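Local coordinates for protein dinoflagellate luciferase (Lingulodinium polyedrum, PDB 1VPR) that catalyses the oxidation of an open-chain tetrapyrrole, dinoflagellate luciferin, by molecular oxygen with emission of blue light, here represented by its third luciferase domain, at residues C140-W145 and A324-D329; P114-T119 and P332-K337. All coordinates share one frame; numbering follows the deposited sequence.

How the contacts relate
Both contacts lie in the catalytic domain, on the same side of the chain's centre, with their own centres 11 Å apart. Along the chain the order is 114-119, 140-145, 324-329, 332-337, so contact 2 encloses contact 1, and the ten-stranded antiparallel sheet of the calycin-type barrel falls between their inner ends. Each therefore joins chain from before the barrel strands to chain from after them. They also touch directly: Trp145 N probably donates to Pro332 O at 3.1 Å, and Pro144 packs on Pro116. Together the four segments form a patch of loop packed on barrel strands, with contacts to Tyr237 of strand 237-241 and Trp265 of strand 259-266.

Contact 1. Residues C140-W145 and A324-D329; sequences CGPLPW and ALAGRD
A Schellman motif ends the short helix 321-324, and the proline-rich loop 140-145 packs against this helix end through Leu325, Ala326 and the carbonyl of Ala324. Leu143 N donates to Ala324 O over 3.0 Å, with an N-H...O angle of 163° and the donor nearly in line with the C=O bond. The same oxygen lies 3.6 Å from Leu143 CG, so the leucine's own side chain flanks the bond. Leu143 CD1 then reaches Ala324 CB at 4.2 Å.

Ala326, with positive phi, is the C-prime residue of the motif, its N bonding to Thr323 O while Gly327 N goes to Tyr322 O. A type I' turn from Leu325 to Arg328 overlaps the motif, with Ala326 and Gly327 as its middle residues, and it presents the Ala326 methyl to the Gly141-Pro142 peptide, with CB 3.6 Å from Pro142 N. The Pro142 ring also meets the turn's backbone, its CG 3.4 Å from Leu325 O. Arg328 CG stands anti to its backbone N (chi1 -176°), and the extended chain passes Pro142 obliquely, CB and CD both close to the proline CG.

Trp145 meets Leu325 at about a right angle. Leu325 CD2 lies 3.5 Å from Trp145 NE1 and 4.0 Å from CE2, while CD1 comes near CZ2. The indole is held elsewhere too, stacked with Tyr339 and meeting Tyr237 of strand 237-241. An alanine in place of Trp145 would probably leave the Leu325 methyls without the indole they lie against and Tyr339 without its stacking partner. Pro144 O accepts from Trp265 NE1, which ties the loop to barrel strand 259-266.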
loop_
_atom_site.group_PDB
_atom_site.type_symbol
_atom_site.label_atom_id
_atom_site.label_comp_id
_atom_site.label_asym_id
_atom_site.label_seq_id
_atom_site.Cartn_x
_atom_site.Cartn_y
_atom_site.Cartn_z
ATOM N N CYS A 140 -16.598 14.733 6.632
ATOM C CA CYS A 140 -17.191 15.185 5.378
ATOM C C CYS A 140 -18.351 14.334 4.896
ATOM O O CYS A 140 -18.815 14.496 3.765
ATOM C CB CYS A 140 -16.117 15.291 4.290
ATOM S SG CYS A 140 -15.151 13.801 3.979
ATOM N N GLY A 141 -18.847 13.449 5.757
ATOM C CA GLY A 141 -19.953 12.589 5.359
ATOM C C GLY A 141 -19.406 11.376 4.631
ATOM O O GLY A 141 -18.186 11.256 4.495
ATOM N N PRO A 142 -20.273 10.489 4.109
ATOM C CA PRO A 142 -19.890 9.268 3.391
ATOM C C PRO A 142 -18.954 9.539 2.238
ATOM O O PRO A 142 -19.222 10.421 1.418
ATOM C CB PRO A 142 -21.219 8.728 2.875
ATOM C CG PRO A 142 -22.264 9.410 3.768
ATOM C CD PRO A 142 -21.701 10.775 3.901
ATOM N N LEU A 143 -17.858 8.793 2.148
ATOM C CA LEU A 143 -16.969 9.003 1.017
ATOM C C LEU A 143 -17.702 8.460 -0.206
ATOM O O LEU A 143 -18.475 7.503 -0.104
ATOM C CB LEU A 143 -15.631 8.261 1.221
ATOM C CG LEU A 143 -14.639 8.829 2.264
ATOM C CD1 LEU A 143 -13.493 7.839 2.515
ATOM C CD2 LEU A 143 -14.076 10.176 1.775
ATOM N N PRO A 144 -17.512 9.095 -1.375
ATOM C CA PRO A 144 -18.168 8.612 -2.585
ATOM C C PRO A 144 -17.489 7.322 -3.053
ATOM O O PRO A 144 -16.269 7.224 -2.993
ATOM C CB PRO A 144 -17.926 9.751 -3.596
ATOM C CG PRO A 144 -17.844 10.970 -2.740
ATOM C CD PRO A 144 -16.988 10.456 -1.574
ATOM N N TRP A 145 -18.268 6.328 -3.478
ATOM C CA TRP A 145 -17.679 5.113 -4.040
ATOM C C TRP A 145 -17.376 5.534 -5.485
ATOM O O TRP A 145 -18.141 6.305 -6.075
ATOM C CB TRP A 145 -18.683 3.960 -4.057
ATOM C CG TRP A 145 -18.937 3.339 -2.697
ATOM C CD1 TRP A 145 -19.912 3.683 -1.804
ATOM C CD2 TRP A 145 -18.200 2.264 -2.094
ATOM N NE1 TRP A 145 -19.834 2.886 -0.686
ATOM C CE2 TRP A 145 -18.789 2.010 -0.836
ATOM C CE3 TRP A 145 -17.099 1.494 -2.497
ATOM C CZ2 TRP A 145 -18.313 1.013 0.034
ATOM C CZ3 TRP A 145 -16.620 0.496 -1.636
ATOM C CH2 TRP A 145 -17.226 0.263 -0.387
ATOM N N ALA A 324 -15.567 5.550 7.326
ATOM C CA ALA A 324 -15.524 5.926 5.924
ATOM C C ALA A 324 -16.872 6.260 5.287
ATOM O O ALA A 324 -16.940 7.173 4.457
ATOM C CB ALA A 324 -14.818 4.839 5.118
ATOM N N LEU A 325 -17.928 5.517 5.632
ATOM C CA LEU A 325 -19.249 5.786 5.075
ATOM C C LEU A 325 -20.085 6.648 6.043
ATOM O O LEU A 325 -21.283 6.864 5.829
ATOM C CB LEU A 325 -19.976 4.462 4.769
ATOM C CG LEU A 325 -19.226 3.475 3.849
ATOM C CD1 LEU A 325 -20.093 2.217 3.640
ATOM C CD2 LEU A 325 -18.929 4.156 2.482
ATOM N N ALA A 326 -19.448 7.154 7.098
ATOM C CA ALA A 326 -20.148 7.980 8.084
ATOM C C ALA A 326 -21.454 7.339 8.522
ATOM O O ALA A 326 -22.486 8.014 8.609
ATOM C CB ALA A 326 -20.440 9.381 7.512
ATOM N N GLY A 327 -21.418 6.036 8.768
ATOM C CA GLY A 327 -22.606 5.337 9.222
ATOM C C GLY A 327 -23.715 5.135 8.207
ATOM O O GLY A 327 -24.792 4.670 8.572
ATOM N N ARG A 328 -23.474 5.446 6.939
ATOM C CA ARG A 328 -24.525 5.280 5.935
ATOM C C ARG A 328 -24.443 3.995 5.130
ATOM O O ARG A 328 -23.581 3.847 4.260
ATOM C CB ARG A 328 -24.540 6.478 4.967
ATOM C CG ARG A 328 -25.690 6.399 3.953
ATOM C CD ARG A 328 -25.712 7.529 2.920
ATOM N NE ARG A 328 -26.702 7.256 1.875
ATOM C CZ ARG A 328 -26.894 8.009 0.788
ATOM N NH1 ARG A 328 -27.818 7.667 -0.103
ATOM N NH2 ARG A 328 -26.167 9.105 0.594
ATOM N N ASP A 329 -25.355 3.067 5.401
ATOM C CA ASP A 329 -25.389 1.805 4.676
ATOM C C ASP A 329 -25.621 2.062 3.192
ATOM O O ASP A 329 -26.318 3.014 2.824
ATOM C CB ASP A 329 -26.532 0.929 5.187
ATOM C CG ASP A 329 -26.288 0.361 6.577
ATOM O OD1 ASP A 329 -27.257 -0.182 7.150
ATOM O OD2 ASP A 329 -25.157 0.434 7.102
#

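Contact 2. Residues P114-T119 and P332-K337; sequences PCPQLT and PTNLGK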
loop_
_atom_site.group_PDB
_atom_site.type_symbol
_atom_site.label_atom_id
_atom_site.label_comp_id
_atom_site.label_asym_id
_atom_site.label_seq_id
_atom_site.Cartn_x
_atom_site.Cartn_y
_atom_site.Cartn_z
ATOM N N PRO A 114 -15.935 8.150 -14.678
ATOM C CA PRO A 114 -15.905 9.423 -13.950
ATOM C C PRO A 114 -15.355 9.207 -12.532
ATOM O O PRO A 114 -15.878 8.387 -11.766
ATOM C CB PRO A 114 -17.377 9.861 -13.928
ATOM C CG PRO A 114 -17.996 9.102 -15.035
ATOM C CD PRO A 114 -17.320 7.767 -15.003
ATOM N N CYS A 115 -14.306 9.942 -12.200
ATOM C CA CYS A 115 -13.675 9.821 -10.892
ATOM C C CYS A 115 -14.151 10.883 -9.898
ATOM O O CYS A 115 -14.130 12.071 -10.190
ATOM C CB CYS A 115 -12.158 9.925 -11.053
ATOM S SG CYS A 115 -11.248 9.571 -9.535
ATOM N N PRO A 116 -14.574 10.461 -8.699
ATOM C CA PRO A 116 -15.040 11.414 -7.684
ATOM C C PRO A 116 -13.860 12.211 -7.138
ATOM O O PRO A 116 -12.704 11.811 -7.287
ATOM C CB PRO A 116 -15.651 10.512 -6.625
ATOM C CG PRO A 116 -14.740 9.296 -6.690
ATOM C CD PRO A 116 -14.584 9.078 -8.186
ATOM N N GLN A 117 -14.158 13.331 -6.489
ATOM C CA GLN A 117 -13.132 14.182 -5.916
ATOM C C GLN A 117 -13.784 14.920 -4.744
ATOM O O GLN A 117 -14.949 15.315 -4.839
ATOM C CB GLN A 117 -12.664 15.159 -6.989
ATOM C CG GLN A 117 -12.051 16.443 -6.498
ATOM C CD GLN A 117 -10.596 16.302 -6.147
ATOM O OE1 GLN A 117 -9.853 15.598 -6.830
ATOM N NE2 GLN A 117 -10.167 16.995 -5.090
ATOM N N LEU A 118 -13.070 15.090 -3.637
ATOM C CA LEU A 118 -13.669 15.801 -2.510
ATOM C C LEU A 118 -13.485 17.300 -2.718
ATOM O O LEU A 118 -12.480 17.749 -3.282
ATOM C CB LEU A 118 -13.019 15.380 -1.184
ATOM C CG LEU A 118 -13.119 13.908 -0.800
ATOM C CD1 LEU A 118 -12.536 13.685 0.608
ATOM C CD2 LEU A 118 -14.575 13.487 -0.845
ATOM N N THR A 119 -14.452 18.079 -2.260
ATOM C CA THR A 119 -14.364 19.523 -2.411
ATOM C C THR A 119 -13.341 20.076 -1.421
ATOM O O THR A 119 -12.872 19.376 -0.514
ATOM C CB THR A 119 -15.730 20.197 -2.148
ATOM O OG1 THR A 119 -16.043 20.114 -0.751
ATOM C CG2 THR A 119 -16.848 19.491 -2.942
ATOM N N PRO A 332 -23.754 5.787 -1.920
ATOM C CA PRO A 332 -23.618 5.816 -3.374
ATOM C C PRO A 332 -22.270 6.125 -4.000
ATOM O O PRO A 332 -21.356 6.630 -3.357
ATOM C CB PRO A 332 -24.645 6.865 -3.771
ATOM C CG PRO A 332 -24.426 7.907 -2.703
ATOM C CD PRO A 332 -24.348 7.049 -1.427
ATOM N N THR A 333 -22.195 5.832 -5.290
ATOM C CA THR A 333 -21.030 6.125 -6.109
ATOM C C THR A 333 -21.303 7.573 -6.488
ATOM O O THR A 333 -22.343 8.120 -6.129
ATOM C CB THR A 333 -21.015 5.290 -7.414
ATOM O OG1 THR A 333 -22.158 5.639 -8.221
ATOM C CG2 THR A 333 -21.048 3.790 -7.105
ATOM N N ASN A 334 -20.391 8.194 -7.219
ATOM C CA ASN A 334 -20.587 9.562 -7.642
ATOM C C ASN A 334 -21.632 9.682 -8.771
ATOM O O ASN A 334 -21.910 10.771 -9.260
ATOM C CB ASN A 334 -19.249 10.156 -8.070
ATOM C CG ASN A 334 -18.499 9.270 -9.034
ATOM O OD1 ASN A 334 -18.234 8.095 -8.756
ATOM N ND2 ASN A 334 -18.141 9.826 -10.175
ATOM N N LEU A 335 -22.214 8.569 -9.196
ATOM C CA LEU A 335 -23.245 8.640 -10.223
ATOM C C LEU A 335 -24.579 8.308 -9.554
ATOM O O LEU A 335 -25.581 8.040 -10.216
ATOM C CB LEU A 335 -22.936 7.675 -11.376
ATOM C CG LEU A 335 -21.779 8.087 -12.294
ATOM C CD1 LEU A 335 -21.641 7.062 -13.392
ATOM C CD2 LEU A 335 -22.034 9.461 -12.908
ATOM N N GLY A 336 -24.574 8.334 -8.224
ATOM C CA GLY A 336 -25.780 8.057 -7.461
ATOM C C GLY A 336 -26.212 6.607 -7.291
ATOM O O GLY A 336 -27.308 6.341 -6.792
ATOM N N LYS A 337 -25.374 5.657 -7.689
ATOM C CA LYS A 337 -25.738 4.252 -7.550
ATOM C C LYS A 337 -25.257 3.681 -6.210
ATOM O O LYS A 337 -24.090 3.820 -5.846
ATOM C CB LYS A 337 -25.140 3.452 -8.708
ATOM C CG LYS A 337 -25.526 1.969 -8.750
ATOM C CD LYS A 337 -24.807 1.271 -9.894
ATOM C CE LYS A 337 -25.127 -0.205 -9.938
ATOM N NZ LYS A 337 -24.614 -0.877 -11.178
#
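Asn334 provides the hydrogen bond of this contact: its ND2 donates to Pro114 O at 3.1 Å, with an N-H...O angle of 156°. The donor stands well above the carbonyl plane, 72° out of it, and the C=O...N angle is 108°. The oxygen itself is tilted modestly from the plane of the asparagine amide. At the other end of that amide, OD1 accepts from Ala147 N, so both polar atoms of the group have partners, which should hold the amide in one orientation.

Van der Waals packing against the same side chain comes from two prolines. The Pro116 ring crosses Asn334 at about a right angle, with Pro116 CB 3.9 Å from Asn334 CB and CD 3.8 Å from OD1. Pro114 CB rests 3.8 Å from Asn334 ND2. The apolar pair is a looser one, Pro114 CG with Leu335 CD1 at 4.5 Å. Behind, Pro116 packs on Trp265 and Cys272 of neighbouring barrel strands.

Within 332-337, Thr333 OG1 accepts from Leu335 N at 3.1 Å, which makes an ST turn, and Lys337 N is a further donor to the same oxygen at 3.3 Å. Gly336 N bonds to Thr333 O, closing a type I beta turn that overlaps the ST turn, and Asn334, second in the beta turn, extends its amide from it to the loop before helix 120-126.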